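Alpha-1,2-Mannosidase (Trichoderma reesei, PDB 1HCU) probably trims alpha-1,2-linked mannose residues from high-mannose N-glycans, as a calcium-dependent glycosidase of family 47. Local coordinates at residues Y105-R117 against L129-A141. Residues are numbered along the deposited sequence; the frame is centred on the assembly and turned at random.
Sequences YLGGLLSAYDLLR and LVNSLLRQAQTLA. With NAG (2-acetamido-2-deoxy-beta-D-glucopyranose), chain G.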
# COMPACT_ATOMS: atom_id res chain seq x y z
N TYR A 105 -3.93 -9.31 6.65
CA TYR A 105 -3.88 -10.67 7.15
C TYR A 105 -3.52 -11.73 6.11
O TYR A 105 -2.50 -12.41 6.22
CB TYR A 105 -5.20 -11.00 7.84
CG TYR A 105 -5.41 -10.20 9.11
CD1 TYR A 105 -6.41 -9.23 9.19
CD2 TYR A 105 -4.63 -10.44 10.24
CE1 TYR A 105 -6.62 -8.52 10.39
CE2 TYR A 105 -4.83 -9.74 11.43
CZ TYR A 105 -5.83 -8.79 11.50
OH TYR A 105 -6.07 -8.15 12.70
N LEU A 106 -4.36 -11.86 5.09
CA LEU A 106 -4.11 -12.82 4.04
C LEU A 106 -2.74 -12.53 3.41
O LEU A 106 -1.91 -13.42 3.24
CB LEU A 106 -5.24 -12.73 3.01
CG LEU A 106 -5.33 -13.89 2.03
CD1 LEU A 106 -5.39 -15.18 2.83
CD2 LEU A 106 -6.56 -13.73 1.13
N GLY A 107 -2.49 -11.26 3.07
CA GLY A 107 -1.21 -10.90 2.48
C GLY A 107 -0.04 -11.19 3.40
O GLY A 107 0.96 -11.78 3.00
N GLY A 108 -0.17 -10.78 4.66
CA GLY A 108 0.89 -11.01 5.64
C GLY A 108 1.22 -12.47 5.86
O GLY A 108 2.40 -12.83 5.98
N LEU A 109 0.20 -13.32 5.92
CA LEU A 109 0.38 -14.75 6.15
C LEU A 109 1.02 -15.41 4.93
O LEU A 109 1.91 -16.24 5.07
CB LEU A 109 -0.98 -15.42 6.44
CG LEU A 109 -1.69 -15.06 7.76
CD1 LEU A 109 -3.17 -15.46 7.70
CD2 LEU A 109 -0.98 -15.74 8.92
N LEU A 110 0.57 -15.02 3.74
CA LEU A 110 1.10 -15.58 2.51
C LEU A 110 2.54 -15.15 2.21
O LEU A 110 3.34 -15.96 1.74
CB LEU A 110 0.18 -15.22 1.33
CG LEU A 110 -0.84 -16.26 0.85
CD1 LEU A 110 -1.61 -16.88 2.00
CD2 LEU A 110 -1.79 -15.58 -0.12
N SER A 111 2.87 -13.89 2.47
CA SER A 111 4.23 -13.43 2.20
C SER A 111 5.19 -14.12 3.17
O SER A 111 6.27 -14.57 2.78
CB SER A 111 4.33 -11.90 2.34
OG SER A 111 4.02 -11.47 3.65
N ALA A 112 4.79 -14.22 4.44
CA ALA A 112 5.61 -14.89 5.43
C ALA A 112 5.79 -16.35 5.02
O ALA A 112 6.88 -16.91 5.12
CB ALA A 112 4.95 -14.82 6.80
N TYR A 113 4.71 -16.97 4.54
CA TYR A 113 4.79 -18.36 4.12
C TYR A 113 5.79 -18.52 2.96
O TYR A 113 6.66 -19.38 3.00
CB TYR A 113 3.41 -18.85 3.71
CG TYR A 113 3.36 -20.30 3.32
CD1 TYR A 113 3.43 -21.31 4.28
CD2 TYR A 113 3.25 -20.67 1.99
CE1 TYR A 113 3.38 -22.66 3.91
CE2 TYR A 113 3.20 -21.98 1.60
CZ TYR A 113 3.27 -22.98 2.56
OH TYR A 113 3.26 -24.28 2.12
N ASP A 114 5.67 -17.67 1.94
CA ASP A 114 6.57 -17.74 0.80
C ASP A 114 8.03 -17.48 1.18
O ASP A 114 8.94 -18.12 0.65
CB ASP A 114 6.14 -16.77 -0.31
CG ASP A 114 4.99 -17.30 -1.15
OD1 ASP A 114 4.83 -18.54 -1.23
OD2 ASP A 114 4.25 -16.49 -1.76
N LEU A 115 8.26 -16.55 2.10
CA LEU A 115 9.63 -16.26 2.50
C LEU A 115 10.23 -17.40 3.34
O LEU A 115 11.35 -17.84 3.08
CB LEU A 115 9.69 -14.94 3.29
CG LEU A 115 9.34 -13.66 2.51
CD1 LEU A 115 9.33 -12.47 3.45
CD2 LEU A 115 10.34 -13.44 1.39
N LEU A 116 9.47 -17.88 4.32
CA LEU A 116 9.95 -18.96 5.19
C LEU A 116 10.14 -20.30 4.48
O LEU A 116 10.79 -21.20 5.00
CB LEU A 116 9.01 -19.12 6.40
CG LEU A 116 9.01 -17.90 7.34
CD1 LEU A 116 8.14 -18.18 8.55
CD2 LEU A 116 10.44 -17.60 7.78
N ARG A 117 9.56 -20.44 3.29
CA ARG A 117 9.71 -21.66 2.51
C ARG A 117 10.69 -21.43 1.37
O ARG A 117 11.13 -22.37 0.71
CB ARG A 117 8.38 -22.12 1.92
CG ARG A 117 7.38 -22.59 2.94
CD ARG A 117 6.35 -23.46 2.28
NE ARG A 117 6.91 -24.75 1.89
CZ ARG A 117 6.34 -25.57 1.02
NH1 ARG A 117 5.20 -25.22 0.44
NH2 ARG A 117 6.91 -26.74 0.73
N LEU A 129 4.77 -24.79 12.32
CA LEU A 129 4.39 -23.40 12.53
C LEU A 129 4.30 -22.69 11.19
O LEU A 129 3.38 -21.90 10.95
CB LEU A 129 5.43 -22.70 13.42
CG LEU A 129 5.00 -22.32 14.85
CD1 LEU A 129 3.90 -23.24 15.37
CD2 LEU A 129 6.23 -22.37 15.74
N VAL A 130 5.25 -22.98 10.31
CA VAL A 130 5.23 -22.38 8.99
C VAL A 130 3.94 -22.79 8.28
O VAL A 130 3.25 -21.94 7.71
CB VAL A 130 6.43 -22.85 8.17
CG1 VAL A 130 6.31 -22.35 6.75
CG2 VAL A 130 7.72 -22.34 8.80
N ASN A 131 3.61 -24.08 8.33
CA ASN A 131 2.39 -24.58 7.69
C ASN A 131 1.13 -23.90 8.20
O ASN A 131 0.15 -23.77 7.47
CB ASN A 131 2.25 -26.10 7.90
CG ASN A 131 3.26 -26.91 7.11
OD1 ASN A 131 4.11 -26.36 6.40
ND2 ASN A 131 3.18 -28.23 7.24
N SER A 132 1.15 -23.48 9.47
CA SER A 132 -0.01 -22.80 10.05
C SER A 132 -0.37 -21.53 9.28
O SER A 132 -1.55 -21.22 9.09
CB SER A 132 0.24 -22.44 11.52
OG SER A 132 0.23 -23.59 12.35
N LEU A 133 0.66 -20.80 8.85
CA LEU A 133 0.44 -19.57 8.11
C LEU A 133 -0.51 -19.84 6.95
O LEU A 133 -1.54 -19.17 6.82
CB LEU A 133 1.78 -19.02 7.57
CG LEU A 133 2.88 -18.68 8.58
CD1 LEU A 133 4.19 -18.39 7.87
CD2 LEU A 133 2.45 -17.48 9.42
N LEU A 134 -0.19 -20.82 6.12
CA LEU A 134 -1.03 -21.16 4.98
C LEU A 134 -2.39 -21.69 5.42
O LEU A 134 -3.42 -21.32 4.86
CB LEU A 134 -0.34 -22.17 4.07
CG LEU A 134 -1.12 -22.70 2.86
CD1 LEU A 134 -1.67 -21.54 2.04
CD2 LEU A 134 -0.21 -23.56 2.01
N ARG A 135 -2.41 -22.56 6.43
CA ARG A 135 -3.68 -23.10 6.90
C ARG A 135 -4.58 -21.99 7.39
O ARG A 135 -5.76 -21.94 7.05
CB ARG A 135 -3.46 -24.11 8.04
CG ARG A 135 -2.86 -25.43 7.59
N GLN A 136 -4.03 -21.09 8.20
CA GLN A 136 -4.82 -19.98 8.72
C GLN A 136 -5.31 -19.04 7.62
O GLN A 136 -6.40 -18.49 7.71
CB GLN A 136 -4.02 -19.21 9.78
CG GLN A 136 -3.94 -19.90 11.15
CD GLN A 136 -5.20 -19.72 11.99
OE1 GLN A 136 -5.14 -19.23 13.11
NE2 GLN A 136 -6.35 -20.12 11.45
N ALA A 137 -4.50 -18.88 6.57
CA ALA A 137 -4.88 -18.01 5.45
C ALA A 137 -6.10 -18.59 4.74
O ALA A 137 -7.04 -17.87 4.41
CB ALA A 137 -3.72 -17.88 4.47
N GLN A 138 -6.08 -19.89 4.50
CA GLN A 138 -7.20 -20.54 3.84
C GLN A 138 -8.44 -20.48 4.73
O GLN A 138 -9.55 -20.27 4.24
CB GLN A 138 -6.83 -21.98 3.51
CG GLN A 138 -7.93 -22.75 2.81
CD GLN A 138 -7.41 -23.99 2.12
OE1 GLN A 138 -6.50 -24.66 2.62
NE2 GLN A 138 -7.97 -24.30 0.96
N THR A 139 -8.26 -20.64 6.04
CA THR A 139 -9.39 -20.56 6.97
C THR A 139 -10.04 -19.18 6.87
O THR A 139 -11.26 -19.06 6.80
CB THR A 139 -8.93 -20.83 8.44
OG1 THR A 139 -8.47 -22.18 8.56
CG2 THR A 139 -10.08 -20.60 9.41
N LEU A 140 -9.21 -18.14 6.87
CA LEU A 140 -9.69 -16.76 6.77
C LEU A 140 -10.45 -16.59 5.45
O LEU A 140 -11.58 -16.08 5.42
CB LEU A 140 -8.51 -15.78 6.78
CG LEU A 140 -8.62 -14.44 7.51
CD1 LEU A 140 -7.52 -13.50 7.00
CD2 LEU A 140 -9.98 -13.80 7.30
N ALA A 141 -9.81 -17.00 4.36
CA ALA A 141 -10.42 -16.86 3.04
C ALA A 141 -11.74 -17.61 2.92
O ALA A 141 -12.64 -17.16 2.22
CB ALA A 141 -9.45 -17.32 1.97
C1 NAG G . 6.92 -26.47 17.08
C2 NAG G . 5.53 -27.06 17.31
C3 NAG G . 5.55 -28.02 18.51
C4 NAG G . 6.67 -29.04 18.37
C5 NAG G . 8.00 -28.34 18.10
C6 NAG G . 9.12 -29.32 17.84
C7 NAG G . 3.30 -26.23 17.72
C8 NAG G . 2.75 -26.16 19.14
N2 NAG G . 4.59 -25.98 17.56
O3 NAG G . 4.31 -28.70 18.61
O4 NAG G . 6.77 -29.80 19.58
O5 NAG G . 7.89 -27.51 16.93
O6 NAG G . 10.19 -29.13 18.75
O7 NAG G . 2.55 -26.50 16.78
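Tyr-113 lies as a knob among Val-130, Asn-131, Leu-133 and Leu-134, and its side chain reaches across helix 129-141. Its CB lies 4.2 Å from CB of Leu-133. With CG anti to the backbone N (chi1 -177°), the ring is carried beyond Leu-133 and fits between Val-130 and Leu-134. CD1 of Tyr-113 meets the carbonyl O of Val-130 at the ring edge, 3.5 Å away and in the ring plane. CB of Leu-134 stands over one face, a CH-pi contact 3.9 Å from the centroid of the Tyr-113 ring, while CG of Arg-117 flanks the opposite face, offset toward the rim. At the far end CD2 of Leu-134 reaches OH of Tyr-113 at 3.5 Å.

Leu-133 returns the fit as a knob among Leu-109, Ala-112, Tyr-113 and Leu-116; its CD1 touches CB of Ala-112 at 3.8 Å. Farther along, the small Ala-137 lets CD1 of Leu-106 and CD1 of Leu-110 both close on its CB, the latter at 3.4 Å. No hydrogen bond spans this apolar seam. The segments run roughly antiparallel (150°), their axes 8.5 Å apart at closest approach: two consecutive helices joined by a short link, as in the (alpha/alpha)7 barrel of glycosyl hydrolase family 47. Helix 71-80 packs on Leu-116 and Leu-133, helix 182-192 on Leu-106 and Tyr-113, and helix 56-67 on Tyr-105, Ala-112 and Leu-116.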